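Local atomic coordinates of putative SAM-dependent O-methyltranferase (Podospora anserina, PDB entry 4YMH), a protein that binds S-adenosyl-L-homocysteine and probably transfers methyl groups from S-adenosyl-L-methionine to hydroxyl oxygens as a member of the cation-dependent O-methyltransferase family. Residues Gly152-Ile157 against Ile169-Val174; Asp205-Gly210 against Gly227-Arg232. All coordinates share one frame; numbering follows the deposited sequence.

Contact 1 (Gly152-Ile157 against Ile169-Val174); sequences GYVKTI and ILCDNV. With SAH (S-adenosyl-L-homocysteine), chain E.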
ATOM      1  N   GLY A 152     -10.314  -6.432  19.429  1.00 21.76           N
ATOM      2  CA  GLY A 152     -11.723  -6.683  19.691  1.00 21.71           C
ATOM      3  C   GLY A 152     -12.569  -6.362  18.468  1.00 21.07           C
ATOM      4  O   GLY A 152     -13.445  -7.155  18.062  1.00 25.92           O
ATOM      5  N   TYR A 153     -12.260  -5.232  17.834  1.00 20.42           N
ATOM      6  CA  TYR A 153     -13.030  -4.816  16.667  1.00 23.40           C
ATOM      7  C   TYR A 153     -12.915  -5.875  15.571  1.00 23.63           C
ATOM      8  O   TYR A 153     -13.932  -6.331  15.010  1.00 21.84           O
ATOM      9  CB  TYR A 153     -12.556  -3.460  16.151  1.00 25.23           C
ATOM     10  CG  TYR A 153     -12.798  -2.326  17.116  1.00 23.11           C
ATOM     11  CD1 TYR A 153     -13.960  -2.277  17.885  1.00 23.05           C
ATOM     12  CD2 TYR A 153     -11.866  -1.306  17.271  1.00 21.12           C
ATOM     13  CE1 TYR A 153     -14.196  -1.237  18.774  1.00 23.82           C
ATOM     14  CE2 TYR A 153     -12.092  -0.257  18.168  1.00 21.67           C
ATOM     15  CZ  TYR A 153     -13.256  -0.235  18.918  1.00 25.09           C
ATOM     16  OH  TYR A 153     -13.499   0.795  19.808  1.00 27.49           O
ATOM     17  N   VAL A 154     -11.684  -6.310  15.314  1.00 20.30           N
ATOM     18  CA  VAL A 154     -11.474  -7.222  14.191  1.00 17.89           C
ATOM     19  C   VAL A 154     -12.184  -8.524  14.528  1.00 21.20           C
ATOM     20  O   VAL A 154     -12.840  -9.129  13.666  1.00 20.70           O
ATOM     21  CB  VAL A 154      -9.973  -7.456  13.894  1.00 19.55           C
ATOM     22  CG1 VAL A 154      -9.793  -8.628  12.928  1.00 21.29           C
ATOM     23  CG2 VAL A 154      -9.341  -6.197  13.306  1.00 19.81           C
ATOM     24  N   LYS A 155     -12.143  -8.908  15.805  1.00 20.98           N
ATOM     25  CA  LYS A 155     -12.781 -10.159  16.192  1.00 24.45           C
ATOM     26  C   LYS A 155     -14.281 -10.088  15.875  1.00 25.40           C
ATOM     27  O   LYS A 155     -14.839 -10.988  15.227  1.00 23.43           O
ATOM     28  CB  LYS A 155     -12.550 -10.450  17.681  1.00 24.87           C
ATOM     29  CG  LYS A 155     -13.132 -11.756  18.159  1.00 31.58           C
ATOM     30  CD  LYS A 155     -12.966 -11.890  19.661  1.00 35.49           C
ATOM     31  CE  LYS A 155     -13.769 -13.051  20.211  1.00 42.88           C
ATOM     32  NZ  LYS A 155     -13.343 -14.297  19.535  1.00 46.58           N
ATOM     33  N   THR A 156     -14.904  -8.980  16.273  1.00 24.79           N
ATOM     34  CA  THR A 156     -16.335  -8.815  16.064  1.00 23.76           C
ATOM     35  C   THR A 156     -16.591  -8.882  14.572  1.00 23.59           C
ATOM     36  O   THR A 156     -17.469  -9.627  14.104  1.00 27.26           O
ATOM     37  CB  THR A 156     -16.854  -7.483  16.652  1.00 24.36           C
ATOM     38  OG1 THR A 156     -16.813  -7.550  18.086  1.00 26.45           O
ATOM     39  CG2 THR A 156     -18.297  -7.207  16.223  1.00 23.21           C
ATOM     40  N   ILE A 157     -15.742  -8.181  13.827  1.00 21.83           N
ATOM     41  CA  ILE A 157     -15.940  -8.051  12.389  1.00 25.56           C
ATOM     42  C   ILE A 157     -15.897  -9.428  11.752  1.00 25.52           C
ATOM     43  O   ILE A 157     -16.755  -9.779  10.943  1.00 22.87           O
ATOM     44  CB  ILE A 157     -14.888  -7.119  11.772  1.00 23.31           C
ATOM     45  CG1 ILE A 157     -15.231  -5.671  12.120  1.00 23.83           C
ATOM     46  CG2 ILE A 157     -14.813  -7.301  10.278  1.00 25.33           C
ATOM     47  CD1 ILE A 157     -14.100  -4.699  11.913  1.00 21.19           C
ATOM     48  N   ILE A 169      -9.939  -5.071   5.335  1.00 16.07           N
ATOM     49  CA  ILE A 169      -9.843  -4.226   6.513  1.00 17.66           C
ATOM     50  C   ILE A 169      -8.505  -3.515   6.484  1.00 19.38           C
ATOM     51  O   ILE A 169      -7.475  -4.142   6.287  1.00 17.12           O
ATOM     52  CB  ILE A 169      -9.936  -5.017   7.819  1.00 17.53           C
ATOM     53  CG1 ILE A 169     -11.123  -5.971   7.796  1.00 18.75           C
ATOM     54  CG2 ILE A 169     -10.012  -4.035   9.019  1.00 18.34           C
ATOM     55  CD1 ILE A 169     -11.175  -6.888   9.008  1.00 18.77           C
ATOM     56  N   LEU A 170      -8.530  -2.204   6.680  1.00 18.07           N
ATOM     57  CA  LEU A 170      -7.329  -1.388   6.772  1.00 14.54           C
ATOM     58  C   LEU A 170      -7.242  -0.820   8.167  1.00 16.48           C
ATOM     59  O   LEU A 170      -8.121  -0.078   8.582  1.00 18.95           O
ATOM     60  CB  LEU A 170      -7.363  -0.257   5.748  1.00 13.58           C
ATOM     61  CG  LEU A 170      -7.514  -0.728   4.298  1.00 19.14           C
ATOM     62  CD1 LEU A 170      -7.794   0.438   3.371  1.00 19.70           C
ATOM     63  CD2 LEU A 170      -6.256  -1.490   3.862  1.00 20.61           C
ATOM     64  N   CYS A 171      -6.185  -1.168   8.884  1.00 14.22           N
ATOM     65  CA  CYS A 171      -5.988  -0.680  10.253  1.00 16.80           C
ATOM     66  C   CYS A 171      -4.852   0.334  10.284  1.00 16.33           C
ATOM     67  O   CYS A 171      -3.730   0.030   9.873  1.00 18.50           O
ATOM     68  CB  CYS A 171      -5.694  -1.841  11.199  1.00 18.92           C
ATOM     69  SG  CYS A 171      -6.895  -3.205  11.116  1.00 21.29           S
ATOM     70  N   ASP A 172      -5.148   1.529  10.796  1.00 17.16           N
ATOM     71  CA  ASP A 172      -4.225   2.663  10.748  1.00 20.24           C
ATOM     72  C   ASP A 172      -3.403   2.830  12.039  1.00 19.66           C
ATOM     73  O   ASP A 172      -3.825   2.395  13.113  1.00 19.98           O
ATOM     74  CB  ASP A 172      -5.023   3.935  10.460  1.00 24.76           C
ATOM     75  CG  ASP A 172      -4.196   5.010   9.815  1.00 31.67           C
ATOM     76  OD1 ASP A 172      -3.220   4.666   9.121  1.00 31.57           O
ATOM     77  OD2 ASP A 172      -4.525   6.201   9.995  1.00 36.33           O
ATOM     78  N   ASN A 173      -2.240   3.474  11.924  1.00 20.29           N
ATOM     79  CA  ASN A 173      -1.363   3.740  13.069  1.00 22.41           C
ATOM     80  C   ASN A 173      -0.861   2.516  13.810  1.00 20.89           C
ATOM     81  O   ASN A 173      -0.557   2.600  15.002  1.00 22.54           O
ATOM     82  CB  ASN A 173      -2.077   4.637  14.091  1.00 24.17           C
ATOM     83  CG  ASN A 173      -2.422   5.988  13.529  1.00 27.75           C
ATOM     84  OD1 ASN A 173      -3.598   6.328  13.361  1.00 33.36           O
ATOM     85  ND2 ASN A 173      -1.398   6.776  13.231  1.00 22.44           N
ATOM     86  N   VAL A 174      -0.744   1.382  13.128  1.00 14.30           N
ATOM     87  CA  VAL A 174      -0.377   0.154  13.830  1.00 15.07           C
ATOM     88  C   VAL A 174       1.057   0.194  14.393  1.00 16.18           C
ATOM     89  O   VAL A 174       1.378  -0.517  15.353  1.00 15.21           O
ATOM     90  CB  VAL A 174      -0.615  -1.064  12.887  1.00 18.00           C
ATOM     91  CG1 VAL A 174      -0.237  -2.387  13.545  1.00 18.56           C
ATOM     92  CG2 VAL A 174      -2.090  -1.103  12.528  1.00 17.24           C
TER
HETATM   93  N   SAH E1001     -10.248   8.721  11.233  1.00 31.95           N
HETATM   94  CA  SAH E1001      -9.927  10.079  11.572  1.00 35.69           C
HETATM   95  CB  SAH E1001      -9.182  10.164  12.902  1.00 32.83           C
HETATM   96  CG  SAH E1001      -9.646   9.240  14.024  1.00 29.14           C
HETATM   97  SD  SAH E1001      -8.801   9.602  15.518  1.00 31.51           S
HETATM   98  C   SAH E1001      -9.082  10.722  10.507  1.00 35.76           C
HETATM   99  O   SAH E1001      -9.034  11.926  10.422  1.00 30.25           O
HETATM  100  OXT SAH E1001      -8.445  10.010   9.745  1.00 36.11           O
HETATM  101  C5' SAH E1001      -9.582   8.406  16.523  1.00 30.17           C
HETATM  102  C4' SAH E1001     -11.022   8.729  16.888  1.00 30.11           C
HETATM  103  O4' SAH E1001     -11.605   7.610  17.531  1.00 33.68           O
HETATM  104  C3' SAH E1001     -11.137   9.868  17.871  1.00 32.92           C
HETATM  105  O3' SAH E1001     -12.016  10.859  17.393  1.00 33.00           O
HETATM  106  C2' SAH E1001     -11.692   9.236  19.122  1.00 31.31           C
HETATM  107  O2' SAH E1001     -12.486  10.094  19.877  1.00 28.94           O
HETATM  108  C1' SAH E1001     -12.416   8.017  18.604  1.00 32.84           C
HETATM  109  N9  SAH E1001     -12.515   6.928  19.586  1.00 33.36           N
HETATM  110  C8  SAH E1001     -11.620   6.558  20.483  1.00 32.96           C
HETATM  111  N7  SAH E1001     -12.056   5.530  21.189  1.00 28.91           N
HETATM  112  C5  SAH E1001     -13.248   5.223  20.740  1.00 30.80           C
HETATM  113  C6  SAH E1001     -14.268   4.221  21.040  1.00 30.09           C
HETATM  114  N6  SAH E1001     -14.039   3.355  22.002  1.00 32.24           N
HETATM  115  N1  SAH E1001     -15.393   4.209  20.330  1.00 29.65           N
HETATM  116  C2  SAH E1001     -15.582   5.092  19.356  1.00 29.99           C
HETATM  117  N3  SAH E1001     -14.709   6.022  19.020  1.00 28.46           N
HETATM  118  C4  SAH E1001     -13.544   6.133  19.667  1.00 31.11           C
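The branch methyl CG2 of I157 meets the tip of I169, CD1, at 3.9 Å; the two chains point in opposing directions and pass alongside rather than meeting end to end. In I157 the touching methyl is the branch anti to the backbone N, CG1 being turned beside that N (chi1 -75°). In I169, CG1 stands beside the backbone N (chi1 -49°) and the chain runs on extended (chi2 174°), which carries CD1 out from the strand to the helix. One turn back on the helix, V154 faces the same strand two residues further along: its CG2 rests 4.4 Å from SG of C171, a looser contact. Residues three apart on the helix thus pair with alternate residues of the strand, and branched aliphatic chains and a small sulfhydryl suit a buried seam where nothing polar crosses. In the Rossmann-like fold of class I methyltransferases, this is helix 150-159 packing on the face of the central sheet at strand 167-171. F207 and I231 close round V154 from helix 194-212 and strand 228-233. Y153 turns elsewhere, into the cofactor pocket, where its OH lies 3.4 Å from N6 of the S-adenosyl-L-homocysteine adenine and is hydrogen-bonded to N146.

Contact 2 (Asp205-Gly210 against Gly227-Arg232); sequences DKFSAG and GVTQIR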
ATOM      1  N   ASP A 205       1.079  -4.370  19.459  1.00 16.69           N
ATOM      2  CA  ASP A 205       1.939  -5.529  19.269  1.00 16.36           C
ATOM      3  C   ASP A 205       1.138  -6.798  19.586  1.00 18.96           C
ATOM      4  O   ASP A 205       1.193  -7.794  18.840  1.00 17.93           O
ATOM      5  CB  ASP A 205       3.188  -5.430  20.149  1.00 20.11           C
ATOM      6  CG  ASP A 205       4.011  -6.704  20.143  1.00 25.13           C
ATOM      7  OD1 ASP A 205       4.478  -7.137  19.061  1.00 21.98           O
ATOM      8  OD2 ASP A 205       4.167  -7.290  21.237  1.00 29.16           O
ATOM      9  N   LYS A 206       0.382  -6.769  20.685  1.00 18.87           N
ATOM     10  CA  LYS A 206      -0.480  -7.920  20.976  1.00 21.32           C
ATOM     11  C   LYS A 206      -1.519  -8.165  19.857  1.00 18.55           C
ATOM     12  O   LYS A 206      -1.775  -9.306  19.467  1.00 19.44           O
ATOM     13  CB  LYS A 206      -1.188  -7.724  22.318  1.00 26.90           C
ATOM     14  CG  LYS A 206      -0.254  -7.808  23.520  1.00 35.62           C
ATOM     15  CD  LYS A 206      -1.042  -7.809  24.821  1.00 41.08           C
ATOM     16  CE  LYS A 206      -0.129  -8.020  26.026  1.00 49.30           C
ATOM     17  NZ  LYS A 206       0.628  -6.787  26.371  1.00 52.73           N
ATOM     18  N   PHE A 207      -2.106  -7.077  19.365  1.00 17.71           N
ATOM     19  CA  PHE A 207      -3.054  -7.106  18.246  1.00 18.25           C
ATOM     20  C   PHE A 207      -2.445  -7.823  17.035  1.00 21.39           C
ATOM     21  O   PHE A 207      -3.005  -8.807  16.502  1.00 21.67           O
ATOM     22  CB  PHE A 207      -3.459  -5.677  17.884  1.00 14.92           C
ATOM     23  CG  PHE A 207      -4.186  -5.542  16.555  1.00 14.54           C
ATOM     24  CD1 PHE A 207      -5.440  -6.104  16.372  1.00 18.96           C
ATOM     25  CD2 PHE A 207      -3.618  -4.826  15.508  1.00 14.30           C
ATOM     26  CE1 PHE A 207      -6.124  -5.962  15.148  1.00 16.80           C
ATOM     27  CE2 PHE A 207      -4.286  -4.690  14.286  1.00 16.75           C
ATOM     28  CZ  PHE A 207      -5.544  -5.257  14.118  1.00 16.66           C
ATOM     29  N   SER A 208      -1.272  -7.332  16.639  1.00 18.29           N
ATOM     30  CA  SER A 208      -0.568  -7.843  15.462  1.00 19.27           C
ATOM     31  C   SER A 208      -0.234  -9.318  15.604  1.00 17.56           C
ATOM     32  O   SER A 208      -0.405 -10.078  14.659  1.00 20.26           O
ATOM     33  CB  SER A 208       0.717  -7.052  15.213  1.00 16.02           C
ATOM     34  OG  SER A 208       0.426  -5.708  14.905  1.00 16.43           O
ATOM     35  N   ALA A 209       0.237  -9.725  16.781  1.00 17.39           N
ATOM     36  CA  ALA A 209       0.564 -11.136  16.995  1.00 19.77           C
ATOM     37  C   ALA A 209      -0.693 -12.003  16.958  1.00 21.42           C
ATOM     38  O   ALA A 209      -0.668 -13.130  16.462  1.00 23.65           O
ATOM     39  CB  ALA A 209       1.300 -11.324  18.321  1.00 20.69           C
ATOM     40  N   GLY A 210      -1.794 -11.471  17.480  1.00 20.13           N
ATOM     41  CA  GLY A 210      -3.050 -12.198  17.482  1.00 24.10           C
ATOM     42  C   GLY A 210      -3.597 -12.454  16.083  1.00 20.45           C
ATOM     43  O   GLY A 210      -4.195 -13.507  15.829  1.00 22.72           O
ATOM     44  N   GLY A 227       2.090   2.791   9.737  1.00 20.69           N
ATOM     45  CA  GLY A 227       1.865   1.354   9.773  1.00 14.71           C
ATOM     46  C   GLY A 227       0.419   1.044   9.426  1.00 18.90           C
ATOM     47  O   GLY A 227      -0.493   1.485  10.116  1.00 20.64           O
ATOM     48  N   VAL A 228       0.206   0.281   8.355  1.00 17.30           N
ATOM     49  CA  VAL A 228      -1.157  -0.052   7.948  1.00 15.19           C
ATOM     50  C   VAL A 228      -1.314  -1.556   7.829  1.00 15.18           C
ATOM     51  O   VAL A 228      -0.669  -2.181   6.992  1.00 16.34           O
ATOM     52  CB  VAL A 228      -1.523   0.599   6.608  1.00 14.02           C
ATOM     53  CG1 VAL A 228      -2.928   0.152   6.153  1.00 13.94           C
ATOM     54  CG2 VAL A 228      -1.411   2.135   6.715  1.00 12.98           C
ATOM     55  N   THR A 229      -2.151  -2.142   8.675  1.00 14.75           N
ATOM     56  CA  THR A 229      -2.407  -3.565   8.561  1.00 15.92           C
ATOM     57  C   THR A 229      -3.561  -3.823   7.594  1.00 17.54           C
ATOM     58  O   THR A 229      -4.661  -3.320   7.781  1.00 18.40           O
ATOM     59  CB  THR A 229      -2.713  -4.208   9.922  1.00 21.69           C
ATOM     60  OG1 THR A 229      -1.621  -3.949  10.827  1.00 21.78           O
ATOM     61  CG2 THR A 229      -2.871  -5.697   9.749  1.00 20.73           C
ATOM     62  N   GLN A 230      -3.288  -4.600   6.546  1.00 16.28           N
ATOM     63  CA  GLN A 230      -4.310  -5.050   5.595  1.00 15.43           C
ATOM     64  C   GLN A 230      -4.772  -6.438   5.996  1.00 17.62           C
ATOM     65  O   GLN A 230      -3.949  -7.335   6.220  1.00 15.97           O
ATOM     66  CB  GLN A 230      -3.757  -5.088   4.155  1.00 13.63           C
ATOM     67  CG  GLN A 230      -3.234  -3.741   3.676  1.00 21.52           C
ATOM     68  CD  GLN A 230      -2.747  -3.760   2.240  1.00 24.93           C
ATOM     69  OE1 GLN A 230      -2.681  -4.809   1.600  1.00 25.66           O
ATOM     70  NE2 GLN A 230      -2.419  -2.590   1.723  1.00 24.35           N
ATOM     71  N   ILE A 231      -6.079  -6.631   6.068  1.00 18.06           N
ATOM     72  CA  ILE A 231      -6.631  -7.924   6.460  1.00 16.29           C
ATOM     73  C   ILE A 231      -7.650  -8.367   5.420  1.00 19.48           C
ATOM     74  O   ILE A 231      -8.518  -7.582   5.034  1.00 17.93           O
ATOM     75  CB  ILE A 231      -7.301  -7.867   7.848  1.00 18.41           C
ATOM     76  CG1 ILE A 231      -6.322  -7.345   8.910  1.00 16.19           C
ATOM     77  CG2 ILE A 231      -7.842  -9.238   8.229  1.00 19.01           C
ATOM     78  CD1 ILE A 231      -6.976  -7.101  10.286  1.00 15.26           C
ATOM     79  N   ARG A 232      -7.549  -9.613   4.961  1.00 17.32           N
ATOM     80  CA  ARG A 232      -8.581 -10.149   4.065  1.00 17.57           C
ATOM     81  C   ARG A 232      -8.962 -11.542   4.526  1.00 19.12           C
ATOM     82  O   ARG A 232      -8.221 -12.171   5.269  1.00 18.08           O
ATOM     83  CB  ARG A 232      -8.095 -10.188   2.604  1.00 19.65           C
ATOM     84  CG  ARG A 232      -6.945 -11.153   2.355  1.00 19.20           C
ATOM     85  CD  ARG A 232      -6.485 -11.202   0.882  1.00 22.26           C
ATOM     86  NE  ARG A 232      -7.480 -11.829   0.007  1.00 23.03           N
ATOM     87  CZ  ARG A 232      -7.503 -13.124  -0.316  1.00 24.55           C
ATOM     88  NH1 ARG A 232      -6.574 -13.959   0.152  1.00 27.84           N
ATOM     89  NH2 ARG A 232      -8.458 -13.589  -1.108  1.00 28.48           N
TER
HETATM   90  O   HOH W   1      -0.752  -6.010  12.351  1.00 18.21           O
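With CG anti to the backbone N (chi1 167°), F207 sends its ring off helix 194-212 toward strand 228-233, while I231 replies with a chain that is extended beyond its first bond (chi2 173°) and brings CD1 up to the ring. CZ of F207 lies 4.5 Å from CD1 of I231, and CE2 of F207 is 4.4 Å from OG1 of T229, so the outer end of the ring spans two residues on the same side of the strand. Both partners approach obliquely. A phenylalanine suits this place because the backbones of helix and strand stand well apart, and a long, flat, apolar side chain spans the distance. The ring is also held by Y150, against which it packs edge-to-face, and by C171 and V154.

Beside the ring the link is polar. A water lies between S208 and T229, donating a hydrogen bond to OG of S208 at 2.8 Å and bonded to OG1 of T229 at 2.7 Å. S208 OG also bonds to the carbonyl of L204 one turn earlier, a common way for serine to fold back on its own helix. These elements lie near one edge of the mixed sheet, with antiparallel strand 228-233 between 167-171 and the outermost strand 217-222, and helix 194-212 packs across one face. The second subunit approaches here too, its Y19 hydrogen-bonding to D205 and packing on S208. Only modest apolar contact joins the two segments directly; a shared water gives both buried hydroxyls a partner and links them, no direct hydrogen bond joining the segments.

In the fold
Contact 1 and contact 2 lie side by side, their centres about 8 Å apart, and follow each other in the chain. Their strands are antiparallel neighbours: N of C171 is 2.9 Å from O of T229, and O of I169 is 2.9 Å from N of I231, both probable hydrogen bonds. Past the strand end, V174 continues the join, with CG2 3.3 Å from OG1 of T229 and CG1 3.6 Å from OG of S208. Helices 150-159 and 194-212 lie on the same face of the sheet. Contact 1 reaches the cofactor pocket through Y153, whereas the F207 side chain of contact 2 stays about 14 Å from the bound S-adenosyl-L-homocysteine. D205 and S208 touch the second subunit.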